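Local coordinates for protein beta-galactosidase (Geobacillus stearothermophilus, PDB 4OIF) that probably hydrolyses terminal non-reducing beta-D-galactose residues in beta-D-galactosides, works as a homotrimer and binds a zinc ion through four cysteines, at residues C123-V128 with N166-A171; E131-I136 with I233-N238; A109-Q114 with Q205-S210. One frame throughout, in Å; residues are numbered along the deposited sequence.

Contact 1: residues C123-V128 with N166-A171; sequences CFTSSV and NLCQEA. With ZN (zinc ion), chain D.
C168, on the first turn of helix 166-179, meets the loop that runs into helix 127-144, and its short side chain has the largest share of the contact, with T125 close behind. Its CB passes near the hydroxyl of T125 and near the rim atom CE1 of F124. SG then swings anti to its own carbonyl carbon (chi1 -70°) and ends on the zinc, with SG to ZN at 2.2 Å. On the way in, the sulfur of C168 comes within 3.3 Å of F124 CE1, an oblique sulfur-aromatic contact, and T125 OG1 lies 3.2 Å from the same C168 SG. That hydroxyl has its hydrogen bond elsewhere, to the side-chain amide of Q231 on helix 218-246. T125 turns its methyl the other way, CG2 crossing obliquely at 3.8 Å from CB of L167, while A171 CB sits beside T125 OG1.

From the loop, C123 points SG anti to its backbone N (chi1 163°) and reaches the metal with SG to ZN at 2.4 Å; C163 and C165 complete the four-cysteine site. The turn after C123 folds back on its sulfur. S126 N donates to C123 SG at 3.2 Å, and T125 N to C123 SG more weakly at 3.4 Å. Right behind them S126 is the N-cap of helix 127-144, its OG bonded to Y129 N and also to E103.

With four sulfurs round one ion, the ligands would be expected to bind as thiolates. Backbone N-H groups aimed at C123 SG are likely to spread part of that negative charge. The metal joins the loop to the start of helix 166-179, and the N-H groups of the turn probably steady the C123 thiolate.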
loop_
_atom_site.group_PDB
_atom_site.type_symbol
_atom_site.label_atom_id
_atom_site.label_comp_id
_atom_site.label_asym_id
_atom_site.label_seq_id
_atom_site.Cartn_x
_atom_site.Cartn_y
_atom_site.Cartn_z
ATOM N N CYS A 123 24.940 -12.913 -5.297
ATOM C CA CYS A 123 25.810 -12.207 -4.368
ATOM C C CYS A 123 27.023 -11.667 -5.129
ATOM O O CYS A 123 27.745 -12.438 -5.767
ATOM C CB CYS A 123 26.236 -13.152 -3.224
ATOM S SG CYS A 123 27.688 -12.621 -2.242
ATOM N N PHE A 124 27.265 -10.361 -5.084
ATOM C CA PHE A 124 28.353 -9.825 -5.889
ATOM C C PHE A 124 29.739 -9.997 -5.205
ATOM O O PHE A 124 30.778 -9.645 -5.791
ATOM C CB PHE A 124 28.136 -8.334 -6.228
ATOM C CG PHE A 124 27.699 -7.465 -5.059
ATOM C CD1 PHE A 124 28.339 -7.544 -3.856
ATOM C CD2 PHE A 124 26.773 -6.434 -5.259
ATOM C CE1 PHE A 124 28.003 -6.724 -2.814
ATOM C CE2 PHE A 124 26.400 -5.585 -4.225
ATOM C CZ PHE A 124 27.048 -5.736 -2.970
ATOM N N THR A 125 29.775 -10.558 -3.991
ATOM C CA THR A 125 31.055 -10.746 -3.287
ATOM C C THR A 125 31.575 -12.185 -3.417
ATOM O O THR A 125 32.780 -12.403 -3.521
ATOM C CB THR A 125 30.951 -10.376 -1.781
ATOM O OG1 THR A 125 30.767 -8.957 -1.629
ATOM C CG2 THR A 125 32.230 -10.757 -1.035
ATOM N N SER A 126 30.660 -13.155 -3.422
ATOM C CA SER A 126 31.006 -14.588 -3.474
ATOM C C SER A 126 32.196 -14.940 -4.387
ATOM O O SER A 126 32.194 -14.620 -5.584
ATOM C CB SER A 126 29.788 -15.391 -3.915
ATOM O OG SER A 126 30.165 -16.660 -4.416
ATOM N N SER A 127 33.215 -15.582 -3.824
ATOM C CA SER A 127 34.400 -15.913 -4.606
ATOM C C SER A 127 34.079 -17.033 -5.584
ATOM O O SER A 127 34.657 -17.109 -6.687
ATOM C CB SER A 127 35.568 -16.310 -3.701
ATOM O OG SER A 127 35.246 -17.425 -2.900
ATOM N N VAL A 128 33.144 -17.885 -5.186
ATOM C CA VAL A 128 32.738 -18.995 -6.017
ATOM C C VAL A 128 32.069 -18.492 -7.295
ATOM O O VAL A 128 32.387 -18.956 -8.391
ATOM C CB VAL A 128 31.796 -19.923 -5.252
ATOM C CG1 VAL A 128 31.007 -20.812 -6.215
ATOM C CG2 VAL A 128 32.585 -20.737 -4.250
ATOM N N ASN A 166 27.183 -11.928 5.047
ATOM C CA ASN A 166 28.343 -11.595 5.869
ATOM C C ASN A 166 29.607 -11.388 5.024
ATOM O O ASN A 166 30.495 -10.609 5.419
ATOM C CB ASN A 166 28.560 -12.661 6.942
ATOM C CG ASN A 166 27.464 -12.651 8.011
ATOM O OD1 ASN A 166 26.861 -11.610 8.302
ATOM N ND2 ASN A 166 27.206 -13.813 8.602
ATOM N N LEU A 167 29.661 -12.019 3.852
ATOM C CA LEU A 167 30.747 -11.807 2.910
ATOM C C LEU A 167 30.762 -10.355 2.455
ATOM O O LEU A 167 31.798 -9.671 2.470
ATOM C CB LEU A 167 30.587 -12.739 1.713
ATOM C CG LEU A 167 30.676 -14.230 2.040
ATOM C CD1 LEU A 167 30.823 -15.040 0.762
ATOM C CD2 LEU A 167 31.833 -14.494 2.976
ATOM N N CYS A 168 29.581 -9.892 2.067
ATOM C CA CYS A 168 29.377 -8.517 1.656
ATOM C C CYS A 168 29.577 -7.516 2.802
ATOM O O CYS A 168 30.033 -6.397 2.564
ATOM C CB CYS A 168 27.979 -8.365 1.042
ATOM S SG CYS A 168 27.798 -9.196 -0.596
ATOM N N GLN A 169 29.233 -7.902 4.028
ATOM C CA GLN A 169 29.440 -7.027 5.179
ATOM C C GLN A 169 30.930 -6.812 5.366
ATOM O O GLN A 169 31.397 -5.676 5.606
ATOM C CB GLN A 169 28.834 -7.621 6.459
ATOM C CG GLN A 169 27.326 -7.859 6.399
ATOM C CD GLN A 169 26.532 -6.580 6.327
ATOM O OE1 GLN A 169 26.974 -5.536 6.799
ATOM N NE2 GLN A 169 25.347 -6.649 5.732
ATOM N N GLU A 170 31.681 -7.908 5.263
ATOM C CA GLU A 170 33.120 -7.796 5.427
ATOM C C GLU A 170 33.731 -6.968 4.301
ATOM O O GLU A 170 34.575 -6.099 4.555
ATOM C CB GLU A 170 33.772 -9.173 5.517
ATOM C CG GLU A 170 34.054 -9.594 6.961
ATOM C CD GLU A 170 34.826 -8.522 7.750
ATOM O OE1 GLU A 170 35.744 -7.888 7.170
ATOM O OE2 GLU A 170 34.513 -8.303 8.946
ATOM N N ALA A 171 33.274 -7.204 3.073
ATOM C CA ALA A 171 33.773 -6.435 1.931
ATOM C C ALA A 171 33.460 -4.926 2.047
ATOM O O ALA A 171 34.273 -4.079 1.657
ATOM C CB ALA A 171 33.206 -7.004 0.625
HETATM ZN ZN ZN D . 26.756 -11.163 -0.509
#

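Contact 2: residues E131-I136 with I233-N238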
loop_
_atom_site.group_PDB
_atom_site.type_symbol
_atom_site.label_atom_id
_atom_site.label_comp_id
_atom_site.label_asym_id
_atom_site.label_seq_id
_atom_site.Cartn_x
_atom_site.Cartn_y
_atom_site.Cartn_z
ATOM N N GLU A 131 34.579 -16.828 -9.600
ATOM C CA GLU A 131 35.385 -17.841 -10.279
ATOM C C GLU A 131 34.634 -18.623 -11.369
ATOM O O GLU A 131 35.173 -18.837 -12.458
ATOM C CB GLU A 131 35.975 -18.808 -9.252
ATOM C CG GLU A 131 37.115 -18.181 -8.451
ATOM C CD GLU A 131 37.588 -19.036 -7.281
ATOM O OE1 GLU A 131 37.281 -20.251 -7.258
ATOM O OE2 GLU A 131 38.268 -18.481 -6.383
ATOM N N LYS A 132 33.404 -19.045 -11.095
ATOM C CA LYS A 132 32.659 -19.811 -12.085
ATOM C C LYS A 132 32.278 -18.945 -13.292
ATOM O O LYS A 132 32.388 -19.407 -14.455
ATOM C CB LYS A 132 31.421 -20.440 -11.451
ATOM C CG LYS A 132 31.745 -21.498 -10.389
ATOM C CD LYS A 132 31.258 -22.883 -10.796
ATOM C CE LYS A 132 31.736 -23.962 -9.822
ATOM N NZ LYS A 132 33.215 -24.234 -9.894
ATOM N N THR A 133 31.873 -17.697 -13.041
ATOM C CA THR A 133 31.535 -16.825 -14.154
ATOM C C THR A 133 32.794 -16.474 -14.939
ATOM O O THR A 133 32.789 -16.504 -16.175
ATOM C CB THR A 133 30.821 -15.536 -13.699
ATOM O OG1 THR A 133 31.656 -14.814 -12.792
ATOM C CG2 THR A 133 29.493 -15.869 -13.024
ATOM N N GLN A 134 33.886 -16.157 -14.245
ATOM C CA GLN A 134 35.105 -15.885 -14.990
ATOM C C GLN A 134 35.524 -17.087 -15.831
ATOM O O GLN A 134 35.976 -16.928 -16.957
ATOM C CB GLN A 134 36.252 -15.486 -14.078
ATOM C CG GLN A 134 37.405 -14.890 -14.880
ATOM C CD GLN A 134 38.668 -14.686 -14.075
ATOM O OE1 GLN A 134 39.536 -15.557 -14.031
ATOM N NE2 GLN A 134 38.791 -13.520 -13.457
ATOM N N HIS A 135 35.354 -18.293 -15.300
ATOM C CA HIS A 135 35.799 -19.484 -16.016
ATOM C C HIS A 135 34.961 -19.770 -17.265
ATOM O O HIS A 135 35.500 -20.043 -18.351
ATOM C CB HIS A 135 35.773 -20.702 -15.104
ATOM C CG HIS A 135 36.223 -21.957 -15.782
ATOM N ND1 HIS A 135 37.481 -22.094 -16.331
ATOM C CD2 HIS A 135 35.572 -23.118 -16.039
ATOM C CE1 HIS A 135 37.591 -23.291 -16.879
ATOM N NE2 HIS A 135 36.448 -23.933 -16.713
ATOM N N ILE A 136 33.642 -19.726 -17.128
ATOM C CA ILE A 136 32.843 -19.939 -18.319
ATOM C C ILE A 136 33.067 -18.791 -19.335
ATOM O O ILE A 136 33.070 -19.013 -20.553
ATOM C CB ILE A 136 31.360 -20.105 -17.975
ATOM C CG1 ILE A 136 30.605 -20.630 -19.192
ATOM C CG2 ILE A 136 30.755 -18.816 -17.442
ATOM C CD1 ILE A 136 29.278 -21.228 -18.836
ATOM N N ILE A 233 30.956 -3.189 -10.162
ATOM C CA ILE A 233 31.996 -2.954 -11.161
ATOM C C ILE A 233 33.165 -3.928 -11.006
ATOM O O ILE A 233 33.643 -4.495 -11.987
ATOM C CB ILE A 233 32.528 -1.532 -11.094
ATOM C CG1 ILE A 233 31.415 -0.548 -11.441
ATOM C CG2 ILE A 233 33.697 -1.354 -12.053
ATOM C CD1 ILE A 233 31.890 0.916 -11.501
ATOM N N SER A 234 33.601 -4.143 -9.771
ATOM C CA SER A 234 34.625 -5.145 -9.466
ATOM C C SER A 234 34.227 -6.543 -9.986
ATOM O O SER A 234 35.067 -7.262 -10.572
ATOM C CB SER A 234 34.889 -5.181 -7.956
ATOM O OG SER A 234 35.512 -6.390 -7.550
ATOM N N PHE A 235 32.956 -6.915 -9.789
ATOM C CA PHE A 235 32.455 -8.180 -10.329
ATOM C C PHE A 235 32.581 -8.204 -11.840
ATOM O O PHE A 235 32.976 -9.218 -12.431
ATOM C CB PHE A 235 30.998 -8.414 -9.937
ATOM C CG PHE A 235 30.470 -9.777 -10.321
ATOM C CD1 PHE A 235 29.991 -10.023 -11.604
ATOM C CD2 PHE A 235 30.431 -10.812 -9.389
ATOM C CE1 PHE A 235 29.503 -11.287 -11.958
ATOM C CE2 PHE A 235 29.936 -12.073 -9.733
ATOM C CZ PHE A 235 29.475 -12.309 -11.025
ATOM N N PHE A 236 32.221 -7.088 -12.462
ATOM C CA PHE A 236 32.327 -6.953 -13.911
ATOM C C PHE A 236 33.770 -7.152 -14.423
ATOM O O PHE A 236 34.008 -7.842 -15.416
ATOM C CB PHE A 236 31.801 -5.579 -14.331
ATOM C CG PHE A 236 32.241 -5.146 -15.696
ATOM C CD1 PHE A 236 31.502 -5.493 -16.820
ATOM C CD2 PHE A 236 33.384 -4.373 -15.860
ATOM C CE1 PHE A 236 31.901 -5.091 -18.091
ATOM C CE2 PHE A 236 33.791 -3.967 -17.129
ATOM C CZ PHE A 236 33.050 -4.328 -18.247
ATOM N N GLU A 237 34.716 -6.512 -13.751
ATOM C CA GLU A 237 36.115 -6.562 -14.126
ATOM C C GLU A 237 36.589 -7.991 -14.027
ATOM O O GLU A 237 37.290 -8.526 -14.923
ATOM C CB GLU A 237 36.940 -5.641 -13.223
ATOM C CG GLU A 237 36.738 -4.163 -13.514
ATOM C CD GLU A 237 37.366 -3.751 -14.848
ATOM O OE1 GLU A 237 38.260 -4.502 -15.312
ATOM O OE2 GLU A 237 36.983 -2.692 -15.423
ATOM N N ASN A 238 36.163 -8.623 -12.939
ATOM C CA ASN A 238 36.458 -10.022 -12.774
ATOM C C ASN A 238 35.938 -10.849 -13.933
ATOM O O ASN A 238 36.644 -11.732 -14.430
ATOM C CB ASN A 238 35.883 -10.569 -11.484
ATOM C CG ASN A 238 36.294 -11.992 -11.258
ATOM O OD1 ASN A 238 37.419 -12.243 -10.841
ATOM N ND2 ASN A 238 35.404 -12.937 -11.554
HETATM O O HOH W 1 32.897 -12.410 -11.992
#
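Q134 makes the one direct hydrogen bond between helices 127-144 and 218-246 here: its NE2 donates to N238 O at 3.0 Å, the proton nearly in line (156°) and landing on a lone pair in the carbonyl plane. The Q134 side chain gets there by running extended, with CG anti to the backbone N, and crosses N238 at about a right angle. An acceptor is available because the residue four further along is P242, which has no N-H to give. An alanine here would remove the NE2 donor and the extended chain that crosses N238, and would probably loosen the link between the helices. Beside this bond a water accepts a hydrogen bond from N238 ND2 at 2.6 Å and donates to T133 OG1 at 2.8 Å and to F235 O. The water oxygen also sits over the centre of the F235 ring, on one face. T133 OG1 meets F235 CZ tip to tip.

Further out, T133 OG1 is bonded to Y129 O within its own helix, and H122 meets the F235 ring. The two segment axes pass at 10.0 Å, inclined by 38°. Polar groups and one water thus join these helices where direct side-chain contact is sparse.

Contact 3: residues A109-Q114 with Q205-S210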
loop_
_atom_site.group_PDB
_atom_site.type_symbol
_atom_site.label_atom_id
_atom_site.label_comp_id
_atom_site.label_asym_id
_atom_site.label_seq_id
_atom_site.Cartn_x
_atom_site.Cartn_y
_atom_site.Cartn_z
ATOM N N ALA A 109 18.106 -6.803 2.285
ATOM C CA ALA A 109 18.383 -5.770 3.277
ATOM C C ALA A 109 17.880 -6.183 4.656
ATOM O O ALA A 109 18.520 -5.883 5.671
ATOM C CB ALA A 109 17.763 -4.451 2.857
ATOM N N ALA A 110 16.745 -6.885 4.684
ATOM C CA ALA A 110 16.150 -7.367 5.938
ATOM C C ALA A 110 16.856 -8.602 6.470
ATOM O O ALA A 110 16.368 -9.238 7.390
ATOM C CB ALA A 110 14.684 -7.667 5.746
ATOM N N ARG A 111 17.991 -8.936 5.858
ATOM C CA ARG A 111 18.838 -10.069 6.227
ATOM C C ARG A 111 18.197 -11.456 5.968
ATOM O O ARG A 111 18.614 -12.465 6.538
ATOM C CB ARG A 111 19.280 -9.939 7.690
ATOM C CG ARG A 111 19.936 -8.581 8.033
ATOM C CD ARG A 111 20.972 -8.170 6.987
ATOM N NE ARG A 111 22.008 -7.298 7.532
ATOM C CZ ARG A 111 22.153 -6.013 7.213
ATOM N NH1 ARG A 111 21.323 -5.440 6.338
ATOM N NH2 ARG A 111 23.137 -5.304 7.764
ATOM N N VAL A 112 17.217 -11.509 5.073
ATOM C CA VAL A 112 16.676 -12.773 4.614
ATOM C C VAL A 112 17.516 -13.366 3.475
ATOM O O VAL A 112 17.797 -12.698 2.471
ATOM C CB VAL A 112 15.224 -12.613 4.125
ATOM C CG1 VAL A 112 14.687 -13.936 3.617
ATOM C CG2 VAL A 112 14.353 -12.076 5.242
ATOM N N ARG A 113 17.922 -14.619 3.633
ATOM C CA ARG A 113 18.557 -15.343 2.543
ATOM C C ARG A 113 17.501 -15.759 1.515
ATOM O O ARG A 113 16.460 -16.325 1.857
ATOM C CB ARG A 113 19.301 -16.573 3.056
ATOM C CG ARG A 113 19.992 -17.368 1.960
ATOM C CD ARG A 113 21.254 -16.675 1.467
ATOM N NE ARG A 113 22.334 -16.747 2.454
ATOM C CZ ARG A 113 23.607 -16.438 2.207
ATOM N NH1 ARG A 113 23.983 -16.031 1.001
ATOM N NH2 ARG A 113 24.512 -16.545 3.167
ATOM N N GLN A 114 17.774 -15.469 0.251
ATOM C CA GLN A 114 16.854 -15.791 -0.820
ATOM C C GLN A 114 16.997 -17.242 -1.258
ATOM O O GLN A 114 18.048 -17.851 -1.085
ATOM C CB GLN A 114 17.102 -14.868 -2.006
ATOM C CG GLN A 114 17.117 -13.404 -1.640
ATOM C CD GLN A 114 15.738 -12.868 -1.344
ATOM O OE1 GLN A 114 14.906 -12.737 -2.240
ATOM N NE2 GLN A 114 15.488 -12.553 -0.082
ATOM N N GLN A 205 31.509 -3.130 14.134
ATOM C CA GLN A 205 30.152 -2.715 14.475
ATOM C C GLN A 205 29.392 -2.231 13.255
ATOM O O GLN A 205 28.178 -2.336 13.197
ATOM C CB GLN A 205 30.164 -1.618 15.539
ATOM C CG GLN A 205 30.569 -2.085 16.929
ATOM C CD GLN A 205 31.121 -0.952 17.756
ATOM O OE1 GLN A 205 31.119 0.201 17.320
ATOM N NE2 GLN A 205 31.609 -1.265 18.949
ATOM N N ILE A 206 30.109 -1.707 12.275
ATOM C CA ILE A 206 29.464 -1.159 11.094
ATOM C C ILE A 206 28.874 -2.243 10.189
ATOM O O ILE A 206 29.586 -3.118 9.717
ATOM C CB ILE A 206 30.450 -0.314 10.281
ATOM C CG1 ILE A 206 30.989 0.822 11.156
ATOM C CG2 ILE A 206 29.774 0.202 9.018
ATOM C CD1 ILE A 206 32.190 1.554 10.580
ATOM N N GLU A 207 27.566 -2.205 9.973
ATOM C CA GLU A 207 26.935 -3.096 9.009
ATOM C C GLU A 207 26.134 -2.274 8.008
ATOM O O GLU A 207 25.867 -1.094 8.237
ATOM C CB GLU A 207 26.053 -4.151 9.709
ATOM C CG GLU A 207 25.419 -3.721 11.038
ATOM C CD GLU A 207 25.015 -4.906 11.932
ATOM O OE1 GLU A 207 24.134 -4.736 12.803
ATOM O OE2 GLU A 207 25.590 -6.002 11.772
ATOM N N SER A 208 25.767 -2.896 6.898
ATOM C CA SER A 208 24.970 -2.225 5.876
ATOM C C SER A 208 23.634 -1.768 6.459
ATOM O O SER A 208 23.146 -2.352 7.427
ATOM C CB SER A 208 24.733 -3.153 4.698
ATOM O OG SER A 208 23.970 -4.266 5.118
ATOM N N PRO A 209 23.048 -0.716 5.877
ATOM C CA PRO A 209 21.750 -0.224 6.339
ATOM C C PRO A 209 20.655 -1.274 6.193
ATOM O O PRO A 209 20.753 -2.147 5.332
ATOM C CB PRO A 209 21.487 0.978 5.427
ATOM C CG PRO A 209 22.299 0.707 4.214
ATOM C CD PRO A 209 23.544 0.073 4.739
ATOM N N SER A 210 19.632 -1.191 7.036
ATOM C CA SER A 210 18.593 -2.200 7.049
ATOM C C SER A 210 17.284 -1.696 7.620
ATOM O O SER A 210 17.272 -0.929 8.584
ATOM C CB SER A 210 19.043 -3.418 7.846
ATOM O OG SER A 210 18.005 -4.375 7.885
#
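Two irregular loops are tied together here by an arginine reading backbone carbonyls, at the edge of the catalytic barrel domain where the trimer's subunits come together. One loop precedes helix 127-144, the other precedes helix 218-246. L115 of the second subunit packs on R111 and E207, and I212 of the third subunit packs on V112 and Q114.

R111 takes a left-handed backbone conformation (phi 67°), and its side chain bends at CG before the guanidinium reaches the opposite loop. There NH2 donates to S208 O at 3.0 Å along a nearly straight line (166°); the oxygen lies near the guanidinium plane, although the donor stands above the plane of the carbonyl. NH1 turns back to its own loop and bonds A109 O at 2.9 Å, this time on a lone pair. A weak bond from R111 NH1 to P209 O, 3.5 Å long, adds a second carbonyl of the facing loop. E207 puts its CB at the guanidinium edge, 3.7 Å from R111 NH2, and in one of its two conformers its oppositely charged carboxylate is not far off, with OE2 4.8 Å from that NH2.

A109 O has a second donor. S210, its OG anti to the backbone N, donates a hydrogen bond to A109 O at 2.7 Å from above the carbonyl plane, and the same OG is bonded to I212 N of its own chain. S208 OG lies 3.0 Å from R111 NH2 and is bonded to H164.

Each of these bonds across the loops ends on a main-chain oxygen, so the positive group gathers several carbonyl dipoles, and the nearby E207 would probably temper its charge. R111 and S210 share A109 O, which fixes how the loops face one another without any regular secondary structure.

Overall arrangement
Contact 1 is the hub. Its centre lies about 13 Å from that of contact 2 and about 12 Å from that of contact 3, while contacts 2 and 3 are about 24 Å apart between centres and do not touch. Helix 127-144 links contacts 1 and 2, and F235 CD2 packs at 3.8 Å against F124 O. Towards contact 3 the bridge is Q169, whose NE2 lies 2.8 Å from S208 OG, a probable hydrogen bond. The side chains of F235 and S208 lie about 10 and 9 Å from the zinc. Along the chain, R119, a predicted substrate ligand, falls between 109-114 and 123-128, and E158, the predicted proton donor, between helices 127-144 and 166-179.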